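Local coordinates for protein dihydroorotase (Saccharomyces cerevisiae S288C, PDB 6L0A) that interconverts N-carbamoyl-L-aspartate and dihydroorotate as a zinc-dependent hydrolase in the third step of de novo pyrimidine biosynthesis, at residues C11-H16 with S310-K315; T60-K63 with T69-M72. All coordinates share one frame; numbering follows the deposited sequence.

Contact 1: residues C11-H16 with S310-K315. With ZN (zinc ion), chain K; LMR ((2S)-2-hydroxybutanedioic acid), chain M.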
ATOM      1  N   CYS C  11      27.087 -10.447  10.414  1.00 15.21           N
ATOM      2  CA  CYS C  11      25.917 -10.809  11.203  1.00 12.57           C
ATOM      3  C   CYS C  11      24.651 -10.191  10.615  1.00 12.38           C
ATOM      4  O   CYS C  11      24.639  -9.037  10.175  1.00 16.04           O
ATOM      5  CB  CYS C  11      26.044 -10.382  12.662  1.00 16.96           C
ATOM      6  SG  CYS C  11      26.588  -8.715  12.955  1.00 27.84           S
ATOM      7  N   ASP C  12      23.586 -10.980  10.635  1.00 12.67           N
ATOM      8  CA  ASP C  12      22.232 -10.524  10.325  1.00 11.95           C
ATOM      9  C   ASP C  12      21.438 -10.703  11.611  1.00 10.75           C
ATOM     10  O   ASP C  12      21.127 -11.829  12.017  1.00 11.84           O
ATOM     11  CB  ASP C  12      21.645 -11.322   9.161  1.00 12.59           C
ATOM     12  CG  ASP C  12      20.198 -10.974   8.880  1.00 13.84           C
ATOM     13  OD1 ASP C  12      19.627 -10.113   9.588  1.00 15.48           O
ATOM     14  OD2 ASP C  12      19.640 -11.575   7.944  1.00 17.71           O
ATOM     15  N   MET C  13      21.135  -9.598  12.275  1.00 11.32           N
ATOM     16  CA  MET C  13      20.547  -9.690  13.602  1.00 11.40           C
ATOM     17  C   MET C  13      19.017  -9.711  13.577  1.00 11.74           C
ATOM     18  O   MET C  13      18.379  -9.326  14.569  1.00 13.42           O
ATOM     19  CB  MET C  13      21.086  -8.560  14.475  1.00 11.62           C
ATOM     20  CG  MET C  13      22.605  -8.729  14.779  1.00 15.12           C
ATOM     21  SD  MET C  13      23.097 -10.426  15.207  1.00 15.05           S
ATOM     22  CE  MET C  13      24.688 -10.101  15.997  1.00 17.84           C
ATOM     23  N   HIS C  14      18.406 -10.212  12.498  1.00 13.68           N
ATOM     24  CA  HIS C  14      16.940 -10.306  12.447  1.00 10.78           C
ATOM     25  C   HIS C  14      16.544 -11.270  11.319  1.00 11.37           C
ATOM     26  O   HIS C  14      16.315 -10.840  10.191  1.00 14.86           O
ATOM     27  CB  HIS C  14      16.326  -8.933  12.237  1.00 11.61           C
ATOM     28  CG  HIS C  14      14.867  -8.868  12.568  1.00 12.80           C
ATOM     29  ND1 HIS C  14      14.320  -7.855  13.326  1.00 17.84           N
ATOM     30  CD2 HIS C  14      13.840  -9.694  12.250  1.00 15.08           C
ATOM     31  CE1 HIS C  14      13.020  -8.057  13.455  1.00 15.95           C
ATOM     32  NE2 HIS C  14      12.701  -9.163  12.808  1.00 15.79           N
ATOM     33  N   VAL C  15      16.433 -12.561  11.649  1.00 10.37           N
ATOM     34  CA  VAL C  15      16.258 -13.622  10.652  1.00 11.74           C
ATOM     35  C   VAL C  15      15.025 -14.449  10.988  1.00 10.76           C
ATOM     36  O   VAL C  15      14.831 -14.839  12.144  1.00 12.17           O
ATOM     37  CB  VAL C  15      17.502 -14.536  10.574  1.00 11.50           C
ATOM     38  CG1 VAL C  15      17.222 -15.763   9.718  1.00 14.64           C
ATOM     39  CG2 VAL C  15      18.690 -13.770  10.004  1.00 11.50           C
ATOM     40  N   HIS C  16      14.203 -14.740   9.972  1.00 11.95           N
ATOM     41  CA  HIS C  16      13.133 -15.728  10.066  1.00 10.32           C
ATOM     42  C   HIS C  16      13.487 -16.939   9.211  1.00 13.11           C
ATOM     43  O   HIS C  16      13.715 -16.799   8.003  1.00 14.12           O
ATOM     44  CB  HIS C  16      11.794 -15.140   9.590  1.00 13.87           C
ATOM     45  CG  HIS C  16      11.289 -14.006  10.432  1.00 12.68           C
ATOM     46  ND1 HIS C  16      10.501 -14.198  11.548  1.00 14.31           N
ATOM     47  CD2 HIS C  16      11.468 -12.667  10.321  1.00 14.73           C
ATOM     48  CE1 HIS C  16      10.221 -13.023  12.090  1.00 12.82           C
ATOM     49  NE2 HIS C  16      10.797 -12.077  11.366  1.00 15.42           N
ATOM     50  N   SER C 310      29.454  -6.213  18.321  1.00 19.64           N
ATOM     51  CA  SER C 310      29.730  -5.454  19.538  1.00 20.46           C
ATOM     52  C   SER C 310      28.490  -5.339  20.431  1.00 22.35           C
ATOM     53  O   SER C 310      28.576  -5.523  21.652  1.00 21.74           O
ATOM     54  CB  SER C 310      30.271  -4.066  19.172  1.00 22.16           C
ATOM     55  OG  SER C 310      30.326  -3.210  20.304  1.00 26.68           O
ATOM     56  N   PHE C 311      27.331  -5.030  19.839  1.00 18.85           N
ATOM     57  CA  PHE C 311      26.117  -4.824  20.630  1.00 21.03           C
ATOM     58  C   PHE C 311      25.652  -6.117  21.287  1.00 17.87           C
ATOM     59  O   PHE C 311      25.227  -6.112  22.448  1.00 16.98           O
ATOM     60  CB  PHE C 311      25.005  -4.249  19.738  1.00 19.05           C
ATOM     61  CG  PHE C 311      23.791  -3.785  20.492  1.00 16.23           C
ATOM     62  CD1 PHE C 311      23.737  -2.512  21.021  1.00 19.99           C
ATOM     63  CD2 PHE C 311      22.705  -4.622  20.674  1.00 17.82           C
ATOM     64  CE1 PHE C 311      22.618  -2.072  21.729  1.00 18.05           C
ATOM     65  CE2 PHE C 311      21.595  -4.193  21.372  1.00 17.05           C
ATOM     66  CZ  PHE C 311      21.550  -2.907  21.894  1.00 18.08           C
ATOM     67  N   TYR C 312      25.693  -7.226  20.555  1.00 16.22           N
ATOM     68  CA  TYR C 312      25.281  -8.502  21.115  1.00 17.29           C
ATOM     69  C   TYR C 312      26.414  -9.169  21.883  1.00 20.20           C
ATOM     70  O   TYR C 312      26.210 -10.251  22.447  1.00 19.97           O
ATOM     71  CB  TYR C 312      24.780  -9.435  20.010  1.00 16.70           C
ATOM     72  CG  TYR C 312      23.323  -9.213  19.636  1.00 17.34           C
ATOM     73  CD1 TYR C 312      22.958  -8.269  18.678  1.00 17.29           C
ATOM     74  CD2 TYR C 312      22.313  -9.945  20.253  1.00 19.52           C
ATOM     75  CE1 TYR C 312      21.609  -8.069  18.345  1.00 15.75           C
ATOM     76  CE2 TYR C 312      20.982  -9.762  19.926  1.00 16.77           C
ATOM     77  CZ  TYR C 312      20.634  -8.822  18.977  1.00 19.21           C
ATOM     78  OH  TYR C 312      19.301  -8.646  18.672  1.00 17.82           O
ATOM     79  N   GLU C 313      27.589  -8.540  21.893  1.00 17.38           N
ATOM     80  CA  GLU C 313      28.778  -9.029  22.595  1.00 23.17           C
ATOM     81  C   GLU C 313      29.068 -10.482  22.231  1.00 26.21           C
ATOM     82  O   GLU C 313      29.188 -11.360  23.089  1.00 25.01           O
ATOM     83  CB  GLU C 313      28.640  -8.832  24.107  1.00 25.99           C
ATOM     84  CG  GLU C 313      28.429  -7.357  24.447  1.00 23.98           C
ATOM     85  CD  GLU C 313      28.170  -7.092  25.933  1.00 37.86           C
ATOM     86  OE1 GLU C 313      29.067  -7.382  26.748  1.00 46.33           O
ATOM     87  OE2 GLU C 313      27.075  -6.607  26.259  1.00 35.97           O
ATOM     88  N   VAL C 314      29.168 -10.726  20.925  1.00 20.68           N
ATOM     89  CA  VAL C 314      29.466 -12.047  20.385  1.00 22.09           C
ATOM     90  C   VAL C 314      30.950 -12.320  20.583  1.00 27.01           C
ATOM     91  O   VAL C 314      31.793 -11.493  20.223  1.00 24.30           O
ATOM     92  CB  VAL C 314      29.089 -12.122  18.898  1.00 24.04           C
ATOM     93  CG1 VAL C 314      29.294 -13.534  18.357  1.00 22.52           C
ATOM     94  CG2 VAL C 314      27.639 -11.673  18.687  1.00 19.78           C
ATOM     95  N   LYS C 315      31.267 -13.474  21.151  1.00 29.15           N
ATOM     96  CA  LYS C 315      32.643 -13.857  21.436  1.00 30.33           C
ATOM     97  C   LYS C 315      33.103 -14.922  20.449  1.00 30.81           C
ATOM     98  O   LYS C 315      32.304 -15.712  19.938  1.00 25.07           O
ATOM     99  CB  LYS C 315      32.776 -14.390  22.867  1.00 28.38           C
ATOM    100  CG  LYS C 315      32.185 -13.489  23.936  1.00 28.11           C
ATOM    101  CD  LYS C 315      32.838 -12.111  23.938  1.00 32.06           C
ATOM    102  CE  LYS C 315      32.326 -11.252  25.093  1.00 35.88           C
ATOM    103  NZ  LYS C 315      32.883  -9.864  25.072  1.00 37.82           N
TER
HETATM  104 ZN    ZN K 401      11.001  -9.957  11.754  1.00 50.54          ZN
HETATM  105  C1  LMR M 403       7.679  -9.007  10.512  1.00 29.84           C
HETATM  106  O1A LMR M 403       8.879  -8.868  10.870  1.00 25.15           O
HETATM  107  O1B LMR M 403       6.901  -8.068  10.782  1.00 19.55           O
HETATM  108  C2  LMR M 403       7.150 -10.266   9.785  1.00 23.39           C
HETATM  109  O2  LMR M 403       6.640 -10.056   8.482  1.00 22.49           O
HETATM  110  C3  LMR M 403       8.270 -11.212   9.508  1.00 30.64           C
HETATM  111  C4  LMR M 403       7.494 -12.503   9.382  1.00 17.56           C
HETATM  112  O4A LMR M 403       6.690 -12.730   8.413  1.00 14.00           O
HETATM  113  O4B LMR M 403       7.704 -13.291  10.313  1.00 17.06           O
HETATM  114  O   HOH W   1      18.612  -7.419  16.479  1.00 16.16           O

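Contact 2: residues T60-K63 with T69-M72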
ATOM      1  N   THR C  60      17.944 -28.092  15.588  1.00 24.18           N
ATOM      2  CA  THR C  60      17.485 -28.313  14.223  1.00 22.43           C
ATOM      3  C   THR C  60      18.232 -27.422  13.250  1.00 22.95           C
ATOM      4  O   THR C  60      18.691 -27.877  12.194  1.00 21.86           O
ATOM      5  CB  THR C  60      15.975 -28.064  14.132  1.00 26.58           C
ATOM      6  OG1 THR C  60      15.292 -29.033  14.928  1.00 27.78           O
ATOM      7  CG2 THR C  60      15.485 -28.162  12.676  1.00 23.50           C
ATOM      8  N   LEU C  61      18.375 -26.142  13.600  1.00 19.55           N
ATOM      9  CA  LEU C  61      19.046 -25.205  12.711  1.00 19.69           C
ATOM     10  C   LEU C  61      20.521 -25.554  12.556  1.00 21.49           C
ATOM     11  O   LEU C  61      21.065 -25.482  11.447  1.00 19.82           O
ATOM     12  CB  LEU C  61      18.891 -23.775  13.233  1.00 20.58           C
ATOM     13  CG  LEU C  61      17.488 -23.223  13.489  1.00 19.18           C
ATOM     14  CD1 LEU C  61      17.571 -21.705  13.688  1.00 12.96           C
ATOM     15  CD2 LEU C  61      16.566 -23.563  12.336  1.00 17.56           C
ATOM     16  N   GLN C  62      21.184 -25.931  13.654  1.00 21.16           N
ATOM     17  CA  GLN C  62      22.606 -26.253  13.567  1.00 23.14           C
ATOM     18  C   GLN C  62      22.853 -27.470  12.689  1.00 23.09           C
ATOM     19  O   GLN C  62      23.878 -27.539  12.008  1.00 26.40           O
ATOM     20  CB  GLN C  62      23.196 -26.493  14.958  1.00 24.63           C
ATOM     21  CG  GLN C  62      23.554 -25.226  15.700  1.00 34.41           C
ATOM     22  CD  GLN C  62      24.802 -24.531  15.166  1.00 25.93           C
ATOM     23  OE1 GLN C  62      25.149 -24.615  13.971  1.00 29.19           O
ATOM     24  NE2 GLN C  62      25.473 -23.814  16.050  1.00 29.55           N
ATOM     25  N   LYS C  63      21.927 -28.432  12.688  1.00 23.16           N
ATOM     26  CA  LYS C  63      22.056 -29.582  11.799  1.00 24.32           C
ATOM     27  C   LYS C  63      21.961 -29.162  10.336  1.00 30.56           C
ATOM     28  O   LYS C  63      22.716 -29.658   9.490  1.00 25.62           O
ATOM     29  CB  LYS C  63      20.988 -30.620  12.137  1.00 29.32           C
ATOM     30  CG  LYS C  63      21.179 -31.975  11.475  1.00 32.88           C
ATOM     31  CD  LYS C  63      20.126 -32.963  11.963  1.00 40.69           C
ATOM     32  CE  LYS C  63      20.565 -34.408  11.746  1.00 40.52           C
ATOM     33  NZ  LYS C  63      21.521 -34.524  10.609  1.00 45.35           N
ATOM     34  N   THR C  69      26.354 -19.465  12.964  1.00 15.40           N
ATOM     35  CA  THR C  69      26.253 -19.187  14.392  1.00 16.73           C
ATOM     36  C   THR C  69      24.858 -18.658  14.689  1.00 18.23           C
ATOM     37  O   THR C  69      24.463 -17.628  14.141  1.00 16.84           O
ATOM     38  CB  THR C  69      27.314 -18.174  14.803  1.00 17.88           C
ATOM     39  OG1 THR C  69      28.612 -18.765  14.601  1.00 20.62           O
ATOM     40  CG2 THR C  69      27.134 -17.754  16.263  1.00 17.33           C
ATOM     41  N   PHE C  70      24.121 -19.356  15.552  1.00 15.42           N
ATOM     42  CA  PHE C  70      22.710 -19.071  15.801  1.00 15.26           C
ATOM     43  C   PHE C  70      22.548 -18.456  17.184  1.00 18.78           C
ATOM     44  O   PHE C  70      22.914 -19.078  18.184  1.00 19.66           O
ATOM     45  CB  PHE C  70      21.876 -20.345  15.699  1.00 14.43           C
ATOM     46  CG  PHE C  70      21.731 -20.854  14.305  1.00 15.61           C
ATOM     47  CD1 PHE C  70      20.970 -20.156  13.381  1.00 14.28           C
ATOM     48  CD2 PHE C  70      22.375 -22.017  13.902  1.00 20.05           C
ATOM     49  CE1 PHE C  70      20.835 -20.605  12.082  1.00 16.41           C
ATOM     50  CE2 PHE C  70      22.255 -22.477  12.590  1.00 17.77           C
ATOM     51  CZ  PHE C  70      21.482 -21.774  11.679  1.00 16.88           C
ATOM     52  N   LEU C  71      22.002 -17.244  17.235  1.00 16.93           N
ATOM     53  CA  LEU C  71      21.604 -16.593  18.478  1.00 14.67           C
ATOM     54  C   LEU C  71      20.083 -16.619  18.546  1.00 14.89           C
ATOM     55  O   LEU C  71      19.421 -16.256  17.573  1.00 13.38           O
ATOM     56  CB  LEU C  71      22.116 -15.161  18.535  1.00 15.34           C
ATOM     57  CG  LEU C  71      23.608 -14.940  18.267  1.00 18.70           C
ATOM     58  CD1 LEU C  71      23.928 -13.441  18.252  1.00 19.15           C
ATOM     59  CD2 LEU C  71      24.467 -15.694  19.291  1.00 22.00           C
ATOM     60  N   MET C  72      19.538 -17.047  19.678  1.00 13.91           N
ATOM     61  CA  MET C  72      18.134 -17.425  19.772  1.00 16.23           C
ATOM     62  C   MET C  72      17.361 -16.432  20.633  1.00 17.08           C
ATOM     63  O   MET C  72      17.945 -15.677  21.414  1.00 16.29           O
ATOM     64  CB  MET C  72      17.993 -18.833  20.349  1.00 16.50           C
ATOM     65  CG  MET C  72      18.842 -19.894  19.630  1.00 16.15           C
ATOM     66  SD  MET C  72      18.439 -20.109  17.873  1.00 16.57           S
ATOM     67  CE  MET C  72      16.760 -20.738  17.958  1.00 16.19           C
TER

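Contact 1: residues C11-H16 with S310-K315
The phenol ring of Tyr-312 receives the Met-13 side chain obliquely, with the sulfur SD 4.5 Å from the ring centroid and 27° off its normal, a Met-aromatic contact. The methyl CE comes to 3.7 Å from Tyr-312 CD1, while CB and CG run past CE1. At the edge of the same ring, in its plane, a water accepts a hydrogen bond from Tyr-312 OH at 2.6 Å. Two other rings flank the metal. The imidazole of His-16 has malate O4B over one face, offset toward the rim and 3.1 Å from its CE1; His-16 NE2 lies in the plane of the His-14 ring, at its edge, because both rings point NE2 at one zinc.

The bend about CB-CG of Met-13 (chi2 -43°) keeps SD and CE along the ring that CB and CG already touch, and the two side chains run alongside each other, pointing opposite ways. Its CE also lies 4.3 Å from Val-314 CG2. The water bridges the segments by donating to Met-13 O at 2.7 Å, and Tyr-312 OH is further bonded to Asn-135, so the buried hydroxyl is gripped twice.

Strand 11-15 belongs to the TIM-barrel fold of the metallo-dependent hydrolases, and His-14 and His-16 form the HxH metal motif of that superfamily. His-16 NE2 binds the zinc at 2.2 Å, and Asp-258 is another ligand. Malate O1A adds a longer bond of 2.5 Å. On the far side of the His-14 ring from the zinc, Glu-179 hydrogen-bonds ND1; with the metal bond this probably fixes the ring's rotation. Asp-12 OD1 accepts from His-14 N, closing an Asx turn; the N-H comes from well out of the carboxylate plane. Helix 300-312 ends in a Schellman motif with Glu-313, at positive phi, as its C-prime residue; beyond it Val-314 comes back toward Met-13.

Contact 2: residues T60-K63 with T69-M72
Leu-61 lays its CB over one face of the Phe-70 ring, a CH-pi contact 3.7 Å from the centroid and 14° off the normal. Its branch CD1 extends the cover of the same face outward over the CD1-CE1 rim, 3.7 Å from Phe-70 CD1, because CG stands anti to the carbonyl carbon (chi1 -56°). At the ring edge sits the amide carbon CD of Gln-62, 3.7 Å from Phe-70 CD2, with amide and ring planes nearly perpendicular at 87°. Purely apolar packing continues more loosely to Met-72, whose CE is 4.5 Å from Leu-61 CD1.

One polar neighbour touches the ring without bonding to it: Leu-61 O rests against Phe-70 CE2 at 3.4 Å.

These residues join helix 51-64 to strand 69-71 inside a beta-alpha-beta unit of the barrel, where Ile-30 and Thr-27 of helix 20-32 also meet Phe-70. Replacing Phe-70 by an alanine is likely to open a gap beneath Leu-61 and leave the carbons of Gln-62 without a ring edge to lean on. Since none of these contacts is a hydrogen bond or a salt bridge, shape and dispersion hold helix and strand together at this point.

Overall arrangement
Both contacts are buried, but contact 1 lies deeper, its centre about 9 Å from the centre of the chain against about 16 Å for contact 2. They use strands 11-15 and 69-71 of the barrel wall, which flank strand 37-40, and meet at Leu-71, whose CD1 is 4.1 Å from Met-13 CE and equally far from Val-314 CG2. Leu-71 thus serves the packing around contact 1 while its neighbour Phe-70 serves the helix. The chemistry follows the place: contact 1 mixes sulfur, water and phenol beside zinc ligands, whereas contact 2, between neighbouring elements, is mostly hydrocarbon. Contact 1 joins segments nearly 300 residues apart.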